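Local coordinates for protein transcriptional regulator (Thermus thermophilus, PDB 2H0A) that probably regulates transcription as a CcpA-like, LacI-family repressor, through a periplasmic-binding-protein-like core that in relatives receives regulatory signals, at residues Glu22-Glu27 and Leu243-Met248; Gly106-Arg111 and Arg211-Asp216; Glu197-Val200 and Leu204-Gly207. All blocks are in the same frame, centred on the assembly; numbering follows the deposited sequence.

Contact 1 (Glu22-Glu27 and Leu243-Met248); sequences EGVLLE and LLLERM
Leu25 and Leu245 reach out from facing helices and overlap alongside each other, running opposite ways, where helix 12-25 packs beside helix 233-248 in one lobe of the periplasmic-binding-protein-like fold. The two helix segments run in the same general sense, and the backbones come closest at these leucines, with 8.0 Å between Leu25 CA and Leu245 CA. That spacing is bridged by the branched ends of the side chains. The bond that starts the Leu25 side chain does not aim at the partner helix, but its far end bends closer. In both leucines CG is anti to the carbonyl carbon and beside the backbone N (chi1 -70° in Leu25, -85° in Leu245), and from these torsions both forks extend into the gap between the helices. Leu25 does the touching with one methyl, CD2, which rests 4.1 Å from Leu245 CG and 4.2 Å from Leu245 CD2, and so sits against the branch point as well as a methyl of its partner. Leucine suits both places because its fork offers apolar surface well away from the backbone. Val24, one residue earlier, points at the opposite helix, and its short β-branched chain also packs against Ala238 and Ala241, whose small side chains are consistent with the close approach of the helices. Leu25 adds Ala241 to its neighbours and reaches Ser3 and Leu32 on strands 2-6 and 31-34; Leu244 also touches Ser3, so both helices rest on strand 2-6. On the partner helix, Arg247 forms a salt bridge with Asp92 and Glu246 one with Arg256, pairing these charges away from the leucine contact. No hydrogen bond crosses between 22-27 and 243-248; the second apolar touch is a looser one, Val24 CG1 to Leu245 CD1 at 4.4 Å.

Contact 2 (Gly106-Arg111 and Arg211-Asp216); sequences GAYLAR and RVLGFD
The ring of Tyr108 meets Leu213 at its edge, near the ring plane: Tyr108 CD2 lies 4.0 Å from Leu213 CD2. Elsewhere this ring makes an edge-to-face stack with Phe112, and its OH has a weak hydrogen bond to Glu266 OE1, so a tyrosine can be largely buried while its polar end is still engaged. Its CG is anti to the backbone N (chi1 179°), which swings the ring toward the strand. The same leucine methyl also receives Leu109, whose CD1 stands 3.7 Å from Leu213 CD2 and 4.0 Å from Leu213 CB. Leu213 is thus placed against two consecutive helix residues, its chain crossing both obliquely, and its purely apolar fork matches an aromatic edge and a leucine alike. No hydrogen bond joins the segments. Leu109 packs further on Asn183 and Phe185, and Leu213 on Ser227, so helix 99-109 lies over one face of the sheet formed by strands 182-185, 210-215 and 227-230. Val212 points the other way, to Ala192, Val195 and Leu196 of helix 189-200, giving the α/β/α layering of this lobe.

Contact 3 (Glu197-Val200 and Leu204-Gly207); sequences EEAV and LTPG
Val200 and Thr205 meet across the turn that leaves helix 189-200, one methyl of the valine facing the threonine hydroxyl. This is the helix-to-strand return of a beta-alpha-beta unit, in which helix 189-200 joins the adjacent parallel strands 182-185 and 210-215. The nearest pair is Val200 CG2 and Thr205 OG1 at 3.2 Å, a spacing that at this resolution should not be read closely. Both atoms take the same place on their own chains, anti to the carbonyl carbon and beside the backbone N (chi1 -59° for Thr205 OG1), and the two side chains cross at a slant. Ala199 provides the second touch: its CB points toward the loop and ends 4.3 Å from Thr205 OG1. A small residue fits there, since Ala199 CA and Thr205 CA are just 6.2 Å apart, and Ala199 is also packed against Leu171 of helix 164-175. One step farther out, that helix also meets this end of helix 189-200 through charge. Arg168 makes salt bridges to both Glu197 and Glu198, and Glu198 has a second one to Arg201. Ala199 suits the buried side facing the loop, while Val200 lies at the exposed margin and gives only one methyl. With no hydrogen bond between 197-200 and 204-207, the contact is a van der Waals one: the threonine meets the helix with its oxygen against carbon, and direction-dependent bonding contributes nothing across it.

Contact 1 lies in one lobe of the chain, contacts 2 and 3 in the other, on opposite sides of the chain's centre: the centre of contact 1 is 35 Å from that of contact 2 and 43 Å from that of contact 3. Contacts 2 and 3 are neighbours, 15 Å between centres, and touch where Arg211 CG meets Pro206 O; helix 189-200 leads through contact 3 directly into strand 210-215. Along the chain, 22-27 and 243-248 enclose 106-111 and 211-216, which in turn enclose 197-200 and 204-207. The chain starts in contact 1's lobe, crosses over, returns with helix 233-248 and ends in the second, the two-lobe design of LacI-type regulators.

Contact 1 (Glu22-Glu27 and Leu243-Met248)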
loop_
_atom_site.group_PDB
_atom_site.type_symbol
_atom_site.label_atom_id
_atom_site.label_comp_id
_atom_site.label_asym_id
_atom_site.label_seq_id
_atom_site.Cartn_x
_atom_site.Cartn_y
_atom_site.Cartn_z
ATOM N N GLU A 22 13.445 4.253 -18.694
ATOM C CA GLU A 22 12.999 5.265 -19.648
ATOM C C GLU A 22 14.192 6.050 -20.154
ATOM O O GLU A 22 14.373 6.226 -21.355
ATOM C CB GLU A 22 12.013 6.232 -18.992
ATOM C CG GLU A 22 10.726 5.577 -18.516
ATOM C CD GLU A 22 9.670 6.597 -18.109
ATOM O OE1 GLU A 22 9.978 7.483 -17.279
ATOM O OE2 GLU A 22 8.528 6.510 -18.615
ATOM N N GLY A 23 15.001 6.531 -19.220
ATOM C CA GLY A 23 16.177 7.286 -19.594
ATOM C C GLY A 23 16.920 6.591 -20.712
ATOM O O GLY A 23 17.342 7.231 -21.677
ATOM N N VAL A 24 17.071 5.277 -20.590
ATOM C CA VAL A 24 17.776 4.509 -21.602
ATOM C C VAL A 24 16.938 4.258 -22.848
ATOM O O VAL A 24 17.228 4.807 -23.906
ATOM C CB VAL A 24 18.267 3.159 -21.028
ATOM C CG1 VAL A 24 18.858 2.289 -22.124
ATOM C CG2 VAL A 24 19.309 3.414 -19.966
ATOM N N LEU A 25 15.881 3.465 -22.714
ATOM C CA LEU A 25 15.032 3.118 -23.849
ATOM C C LEU A 25 14.573 4.258 -24.755
ATOM O O LEU A 25 14.566 4.100 -25.974
ATOM C CB LEU A 25 13.821 2.329 -23.361
ATOM C CG LEU A 25 14.154 0.925 -22.864
ATOM C CD1 LEU A 25 12.870 0.239 -22.430
ATOM C CD2 LEU A 25 14.846 0.127 -23.966
ATOM N N LEU A 26 14.200 5.397 -24.173
ATOM C CA LEU A 26 13.739 6.527 -24.973
ATOM C C LEU A 26 14.859 7.200 -25.754
ATOM O O LEU A 26 14.606 7.992 -26.653
ATOM C CB LEU A 26 13.028 7.566 -24.103
ATOM C CG LEU A 26 11.819 7.096 -23.278
ATOM C CD1 LEU A 26 11.221 8.304 -22.571
ATOM C CD2 LEU A 26 10.767 6.419 -24.155
ATOM N N GLU A 27 16.101 6.900 -25.408
ATOM C CA GLU A 27 17.237 7.465 -26.124
ATOM C C GLU A 27 17.405 6.698 -27.436
ATOM O O GLU A 27 17.905 7.229 -28.423
ATOM C CB GLU A 27 18.510 7.332 -25.280
ATOM C CG GLU A 27 19.790 7.691 -26.024
ATOM C CD GLU A 27 20.177 9.142 -25.857
ATOM O OE1 GLU A 27 20.550 9.521 -24.726
ATOM O OE2 GLU A 27 20.107 9.902 -26.848
ATOM N N LEU A 243 20.723 -4.280 -21.621
ATOM C CA LEU A 243 20.814 -5.707 -21.907
ATOM C C LEU A 243 19.690 -6.090 -22.841
ATOM O O LEU A 243 19.900 -6.813 -23.811
ATOM C CB LEU A 243 20.699 -6.537 -20.623
ATOM C CG LEU A 243 21.844 -6.496 -19.608
ATOM C CD1 LEU A 243 21.386 -7.105 -18.305
ATOM C CD2 LEU A 243 23.044 -7.243 -20.150
ATOM N N LEU A 244 18.492 -5.592 -22.540
ATOM C CA LEU A 244 17.309 -5.875 -23.343
ATOM C C LEU A 244 17.532 -5.465 -24.792
ATOM O O LEU A 244 17.244 -6.236 -25.708
ATOM C CB LEU A 244 16.100 -5.131 -22.781
ATOM C CG LEU A 244 14.760 -5.462 -23.434
ATOM C CD1 LEU A 244 14.411 -6.914 -23.181
ATOM C CD2 LEU A 244 13.689 -4.554 -22.876
ATOM N N LEU A 245 18.034 -4.246 -24.981
ATOM C CA LEU A 245 18.324 -3.701 -26.304
ATOM C C LEU A 245 19.277 -4.607 -27.045
ATOM O O LEU A 245 19.034 -4.986 -28.193
ATOM C CB LEU A 245 18.979 -2.331 -26.195
ATOM C CG LEU A 245 18.105 -1.089 -26.058
ATOM C CD1 LEU A 245 19.011 0.130 -25.970
ATOM C CD2 LEU A 245 17.168 -0.974 -27.262
ATOM N N GLU A 246 20.380 -4.937 -26.382
ATOM C CA GLU A 246 21.386 -5.801 -26.976
ATOM C C GLU A 246 20.699 -7.051 -27.487
ATOM O O GLU A 246 20.943 -7.497 -28.602
ATOM C CB GLU A 246 22.454 -6.155 -25.939
ATOM C CG GLU A 246 23.493 -5.061 -25.736
ATOM C CD GLU A 246 24.178 -5.130 -24.382
ATOM O OE1 GLU A 246 24.187 -6.211 -23.758
ATOM O OE2 GLU A 246 24.719 -4.096 -23.940
ATOM N N ARG A 247 19.812 -7.597 -26.669
ATOM C CA ARG A 247 19.093 -8.797 -27.038
ATOM C C ARG A 247 18.067 -8.519 -28.144
ATOM O O ARG A 247 17.930 -9.304 -29.085
ATOM C CB ARG A 247 18.405 -9.379 -25.803
ATOM C CG ARG A 247 18.645 -10.862 -25.629
ATOM C CD ARG A 247 19.797 -11.174 -24.682
ATOM N NE ARG A 247 20.441 -12.434 -25.050
ATOM C CZ ARG A 247 21.071 -13.243 -24.205
ATOM N NH1 ARG A 247 21.158 -12.952 -22.919
ATOM N NH2 ARG A 247 21.622 -14.355 -24.654
ATOM N N MET A 248 17.349 -7.405 -28.034
ATOM C CA MET A 248 16.353 -7.065 -29.044
ATOM C C MET A 248 17.034 -6.764 -30.369
ATOM O O MET A 248 16.424 -6.874 -31.431
ATOM C CB MET A 248 15.504 -5.859 -28.611
ATOM C CG MET A 248 14.548 -6.138 -27.445
ATOM S SD MET A 248 13.280 -4.865 -27.183
ATOM C CE MET A 248 14.267 -3.394 -26.955
#

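Contact 2 (Gly106-Arg111 and Arg211-Asp216)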
loop_
_atom_site.group_PDB
_atom_site.type_symbol
_atom_site.label_atom_id
_atom_site.label_comp_id
_atom_site.label_asym_id
_atom_site.label_seq_id
_atom_site.Cartn_x
_atom_site.Cartn_y
_atom_site.Cartn_z
ATOM N N GLY A 106 25.290 -3.569 9.483
ATOM C CA GLY A 106 25.680 -4.151 10.756
ATOM C C GLY A 106 27.014 -3.631 11.270
ATOM O O GLY A 106 27.110 -3.152 12.407
ATOM N N ALA A 107 28.043 -3.731 10.430
ATOM C CA ALA A 107 29.381 -3.274 10.779
ATOM C C ALA A 107 29.390 -1.792 11.095
ATOM O O ALA A 107 30.226 -1.322 11.857
ATOM C CB ALA A 107 30.342 -3.560 9.640
ATOM N N TYR A 108 28.456 -1.053 10.509
ATOM C CA TYR A 108 28.392 0.380 10.734
ATOM C C TYR A 108 27.757 0.730 12.071
ATOM O O TYR A 108 28.326 1.497 12.852
ATOM C CB TYR A 108 27.615 1.065 9.607
ATOM C CG TYR A 108 27.498 2.560 9.802
ATOM C CD1 TYR A 108 28.633 3.371 9.778
ATOM C CD2 TYR A 108 26.256 3.170 10.011
ATOM C CE1 TYR A 108 28.542 4.750 9.954
ATOM C CE2 TYR A 108 26.145 4.552 10.187
ATOM C CZ TYR A 108 27.299 5.337 10.157
ATOM O OH TYR A 108 27.227 6.699 10.329
ATOM N N LEU A 109 26.571 0.178 12.318
ATOM C CA LEU A 109 25.834 0.425 13.552
ATOM C C LEU A 109 26.597 -0.127 14.743
ATOM O O LEU A 109 26.478 0.373 15.861
ATOM C CB LEU A 109 24.460 -0.228 13.469
ATOM C CG LEU A 109 23.243 0.689 13.350
ATOM C CD1 LEU A 109 23.569 1.900 12.513
ATOM C CD2 LEU A 109 22.090 -0.102 12.754
ATOM N N ALA A 110 27.388 -1.161 14.483
ATOM C CA ALA A 110 28.200 -1.794 15.506
ATOM C C ALA A 110 29.243 -0.836 16.077
ATOM O O ALA A 110 29.998 -1.198 16.968
ATOM C CB ALA A 110 28.888 -3.003 14.918
ATOM N N ARG A 111 29.282 0.388 15.578
ATOM C CA ARG A 111 30.271 1.343 16.048
ATOM C C ARG A 111 29.663 2.392 16.965
ATOM O O ARG A 111 30.312 3.386 17.291
ATOM C CB ARG A 111 30.923 2.027 14.848
ATOM C CG ARG A 111 31.389 1.066 13.759
ATOM C CD ARG A 111 31.869 1.821 12.537
ATOM N NE ARG A 111 32.966 2.713 12.889
ATOM C CZ ARG A 111 33.331 3.775 12.180
ATOM N NH1 ARG A 111 32.683 4.086 11.066
ATOM N NH2 ARG A 111 34.339 4.531 12.598
ATOM N N ARG A 211 19.402 6.464 16.448
ATOM C CA ARG A 211 20.188 6.756 15.274
ATOM C C ARG A 211 19.443 5.885 14.291
ATOM O O ARG A 211 19.153 4.732 14.589
ATOM C CB ARG A 211 21.624 6.283 15.477
ATOM C CG ARG A 211 22.337 7.006 16.593
ATOM C CD ARG A 211 23.778 6.596 16.649
ATOM N NE ARG A 211 24.656 7.731 16.921
ATOM C CZ ARG A 211 25.148 8.045 18.116
ATOM N NH1 ARG A 211 24.858 7.310 19.182
ATOM N NH2 ARG A 211 25.943 9.097 18.241
ATOM N N VAL A 212 19.091 6.437 13.141
ATOM C CA VAL A 212 18.334 5.674 12.169
ATOM C C VAL A 212 19.112 5.428 10.896
ATOM O O VAL A 212 19.711 6.336 10.319
ATOM C CB VAL A 212 16.990 6.376 11.833
ATOM C CG1 VAL A 212 16.157 5.475 10.956
ATOM C CG2 VAL A 212 16.221 6.689 13.109
ATOM N N LEU A 213 19.099 4.172 10.475
ATOM C CA LEU A 213 19.781 3.751 9.270
ATOM C C LEU A 213 18.776 3.042 8.384
ATOM O O LEU A 213 18.294 1.965 8.732
ATOM C CB LEU A 213 20.920 2.795 9.615
ATOM C CG LEU A 213 21.732 2.260 8.437
ATOM C CD1 LEU A 213 22.364 3.411 7.668
ATOM C CD2 LEU A 213 22.811 1.324 8.955
ATOM N N GLY A 214 18.453 3.656 7.250
ATOM C CA GLY A 214 17.509 3.064 6.320
ATOM C C GLY A 214 18.198 2.224 5.255
ATOM O O GLY A 214 19.398 1.980 5.319
ATOM N N PHE A 215 17.424 1.774 4.274
ATOM C CA PHE A 215 17.921 0.961 3.170
ATOM C C PHE A 215 17.189 1.564 1.974
ATOM O O PHE A 215 16.096 2.073 2.127
ATOM C CB PHE A 215 17.691 -0.517 3.466
ATOM C CG PHE A 215 18.559 -1.431 2.673
ATOM C CD1 PHE A 215 18.361 -1.594 1.306
ATOM C CD2 PHE A 215 19.598 -2.122 3.293
ATOM C CE1 PHE A 215 19.189 -2.438 0.564
ATOM C CE2 PHE A 215 20.435 -2.968 2.560
ATOM C CZ PHE A 215 20.229 -3.126 1.193
ATOM N N ASP A 216 17.815 1.503 0.802
ATOM C CA ASP A 216 17.283 2.036 -0.459
ATOM C C ASP A 216 17.720 3.394 -1.003
ATOM O O ASP A 216 17.375 3.758 -2.115
ATOM C CB ASP A 216 15.798 2.413 -0.358
ATOM C CG ASP A 216 14.860 1.225 -0.555
ATOM O OD1 ASP A 216 15.269 0.168 -1.092
ATOM O OD2 ASP A 216 13.676 1.361 -0.186
#

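Contact 3 (Glu197-Val200 and Leu204-Gly207)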
loop_
_atom_site.group_PDB
_atom_site.type_symbol
_atom_site.label_atom_id
_atom_site.label_comp_id
_atom_site.label_asym_id
_atom_site.label_seq_id
_atom_site.Cartn_x
_atom_site.Cartn_y
_atom_site.Cartn_z
ATOM N N GLU A 197 10.329 10.219 12.278
ATOM C CA GLU A 197 9.164 11.033 12.624
ATOM C C GLU A 197 8.709 10.847 14.064
ATOM O O GLU A 197 8.504 11.826 14.785
ATOM C CB GLU A 197 7.997 10.690 11.691
ATOM C CG GLU A 197 6.727 11.476 11.968
ATOM C CD GLU A 197 5.486 10.783 11.441
ATOM O OE1 GLU A 197 5.370 10.606 10.208
ATOM O OE2 GLU A 197 4.629 10.408 12.269
ATOM N N GLU A 198 8.532 9.591 14.474
ATOM C CA GLU A 198 8.095 9.286 15.834
ATOM C C GLU A 198 9.147 9.685 16.860
ATOM O O GLU A 198 8.825 10.027 17.994
ATOM C CB GLU A 198 7.791 7.793 15.987
ATOM C CG GLU A 198 7.152 7.426 17.330
ATOM C CD GLU A 198 5.708 7.917 17.467
ATOM O OE1 GLU A 198 5.285 8.792 16.680
ATOM O OE2 GLU A 198 4.999 7.431 18.374
ATOM N N ALA A 199 10.410 9.624 16.477
ATOM C CA ALA A 199 11.447 10.016 17.407
ATOM C C ALA A 199 11.241 11.495 17.700
ATOM O O ALA A 199 11.084 11.886 18.854
ATOM C CB ALA A 199 12.825 9.776 16.805
ATOM N N VAL A 200 11.227 12.308 16.642
ATOM C CA VAL A 200 11.052 13.755 16.755
ATOM C C VAL A 200 9.816 14.127 17.566
ATOM O O VAL A 200 9.847 15.046 18.387
ATOM C CB VAL A 200 10.943 14.401 15.368
ATOM C CG1 VAL A 200 10.692 15.892 15.504
ATOM C CG2 VAL A 200 12.211 14.144 14.588
ATOM N N LEU A 204 15.364 14.183 20.400
ATOM C CA LEU A 204 16.467 14.241 19.434
ATOM C C LEU A 204 16.577 13.043 18.517
ATOM O O LEU A 204 16.277 11.926 18.906
ATOM C CB LEU A 204 17.795 14.428 20.157
ATOM C CG LEU A 204 18.436 15.805 20.040
ATOM C CD1 LEU A 204 18.727 16.106 18.579
ATOM N N THR A 205 17.047 13.286 17.303
ATOM C CA THR A 205 17.161 12.246 16.303
ATOM C C THR A 205 18.567 11.781 15.963
ATOM O O THR A 205 18.781 10.616 15.629
ATOM C CB THR A 205 16.495 12.718 15.019
ATOM O OG1 THR A 205 15.122 13.017 15.289
ATOM C CG2 THR A 205 16.596 11.659 13.937
ATOM N N PRO A 206 19.544 12.684 16.022
ATOM C CA PRO A 206 20.919 12.303 15.702
ATOM C C PRO A 206 21.639 11.435 16.731
ATOM O O PRO A 206 22.200 10.392 16.384
ATOM C CB PRO A 206 21.608 13.653 15.498
ATOM C CG PRO A 206 20.840 14.564 16.419
ATOM C CD PRO A 206 19.417 14.144 16.137
ATOM N N GLY A 207 21.641 11.863 17.987
ATOM C CA GLY A 207 22.337 11.084 18.986
ATOM C C GLY A 207 21.550 10.729 20.235
ATOM O O GLY A 207 21.685 9.621 20.765
#